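Side-chain contact in uncharacterized protein (Streptococcus pneumoniae, PDB 3LFT), which probably serves as the substrate-binding protein of an ABC transporter and holds L-tryptophan in its ligand pocket: residues A[56-60]-A[61-65]. Numbering follows the deposited sequence.
Sequences KQLVA and NGNDL
Asn61, Leu58 and Ala60 carry most of this local contact, with Asn63 close behind, where the chain leaves a helix and turns toward a strand. The CB of Asn61 packs on the last turn of the helix, 3.4 Å from the carbonyl O of Gln57. With chi1 at -164°, its CG lies beside the residue's own carbonyl carbon, while CB meets the helix end. Ala60 joins that end to Asn61, and its N donates a hydrogen bond to the same O of Gln57, 3.1 Å away.

One water links the start and end of the turn. It donates to the O of Leu58 at 2.8 Å. It accepts from the N of Asn61, also at 2.8 Å, and from the N of Asn63 at 2.9 Å. Three main-chain polar groups are thus satisfied by one water. Leu58 takes part mainly through this carbonyl, since its CB points away from 61-65. The side chain of Asn63 comes up to the same O, with CB 4.0 Å from it. Gly62 has a phi of 74°, a value that favours glycine.

The turn joins helix 48-58 to strand 65-69, part of a beta-alpha-beta crossover in the parallel sheet of one lobe. Leu58 is buried against Leu8 of strand 3-9 and against Asp40 and Met42 of strand 37-43. Lys4 of strand 3-9 bonds through its NZ to the O of Gly62 and is touched by Asn63.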
loop_
_atom_site.group_PDB
_atom_site.type_symbol
_atom_site.label_atom_id
_atom_site.label_comp_id
_atom_site.label_asym_id
_atom_site.label_seq_id
_atom_site.Cartn_x
_atom_site.Cartn_y
_atom_site.Cartn_z
ATOM N N LYS A 56 10.848 16.593 10.044
ATOM C CA LYS A 56 11.443 17.884 10.329
ATOM C C LYS A 56 12.946 17.859 10.036
ATOM O O LYS A 56 13.477 18.785 9.424
ATOM C CB LYS A 56 11.130 18.279 11.778
ATOM C CG LYS A 56 11.609 19.655 12.205
ATOM C CD LYS A 56 11.129 19.939 13.622
ATOM C CE LYS A 56 11.288 21.385 14.016
ATOM N NZ LYS A 56 10.910 21.461 15.437
ATOM N N GLN A 57 13.614 16.785 10.441
ATOM C CA GLN A 57 15.047 16.626 10.204
ATOM C C GLN A 57 15.359 16.528 8.709
ATOM O O GLN A 57 16.228 17.238 8.204
ATOM C CB GLN A 57 15.549 15.381 10.947
ATOM C CG GLN A 57 15.628 15.581 12.449
ATOM C CD GLN A 57 15.684 14.309 13.286
ATOM O OE1 GLN A 57 15.410 13.193 12.823
ATOM N NE2 GLN A 57 16.000 14.491 14.562
ATOM N N LEU A 58 14.621 15.675 7.996
ATOM C CA LEU A 58 14.943 15.372 6.591
ATOM C C LEU A 58 14.795 16.567 5.661
ATOM O O LEU A 58 15.499 16.656 4.654
ATOM C CB LEU A 58 14.102 14.181 6.095
ATOM C CG LEU A 58 14.465 12.805 6.665
ATOM C CD1 LEU A 58 13.314 11.804 6.419
ATOM C CD2 LEU A 58 15.772 12.274 6.058
ATOM N N VAL A 59 13.888 17.488 5.994
ATOM C CA VAL A 59 13.646 18.634 5.105
ATOM C C VAL A 59 14.553 19.820 5.403
ATOM O O VAL A 59 14.526 20.814 4.672
ATOM C CB VAL A 59 12.155 19.085 5.085
ATOM C CG1 VAL A 59 11.239 17.921 4.726
ATOM C CG2 VAL A 59 11.747 19.731 6.395
ATOM N N ALA A 60 15.370 19.699 6.447
ATOM C CA ALA A 60 16.249 20.776 6.901
ATOM C C ALA A 60 17.718 20.338 6.931
ATOM O O ALA A 60 18.535 20.932 7.645
ATOM C CB ALA A 60 15.800 21.247 8.265
ATOM N N ASN A 61 18.066 19.335 6.127
ATOM C CA ASN A 61 19.400 18.737 6.154
ATOM C C ASN A 61 20.172 18.757 4.821
ATOM O O ASN A 61 21.035 17.911 4.576
ATOM C CB ASN A 61 19.318 17.309 6.709
ATOM C CG ASN A 61 20.679 16.774 7.133
ATOM O OD1 ASN A 61 21.451 17.464 7.811
ATOM N ND2 ASN A 61 20.991 15.548 6.716
ATOM N N GLY A 62 19.883 19.726 3.962
ATOM C CA GLY A 62 20.612 19.858 2.691
ATOM C C GLY A 62 20.280 18.847 1.588
ATOM O O GLY A 62 21.001 18.733 0.595
ATOM N N ASN A 63 19.196 18.105 1.752
ATOM C CA ASN A 63 18.740 17.182 0.720
ATOM C C ASN A 63 18.187 17.947 -0.468
ATOM O O ASN A 63 17.570 19.011 -0.297
ATOM C CB ASN A 63 17.689 16.238 1.305
ATOM C CG ASN A 63 18.283 15.269 2.326
ATOM O OD1 ASN A 63 17.793 15.129 3.465
ATOM N ND2 ASN A 63 19.369 14.646 1.949
ATOM N N ASP A 64 18.423 17.412 -1.669
ATOM C CA ASP A 64 17.867 17.987 -2.899
ATOM C C ASP A 64 16.363 17.744 -2.988
ATOM O O ASP A 64 15.631 18.501 -3.630
ATOM C CB ASP A 64 18.497 17.339 -4.128
ATOM C CG ASP A 64 19.968 17.612 -4.253
ATOM O OD1 ASP A 64 20.413 18.729 -3.927
ATOM O OD2 ASP A 64 20.667 16.699 -4.730
ATOM N N LEU A 65 15.920 16.626 -2.416
ATOM C CA LEU A 65 14.498 16.264 -2.353
ATOM C C LEU A 65 14.344 15.212 -1.274
ATOM O O LEU A 65 15.336 14.644 -0.794
ATOM C CB LEU A 65 13.952 15.750 -3.704
ATOM C CG LEU A 65 14.628 14.538 -4.369
ATOM C CD1 LEU A 65 14.227 13.201 -3.725
ATOM C CD2 LEU A 65 14.281 14.524 -5.854
HETATM O O HOH W 1 17.014 18.715 3.570
#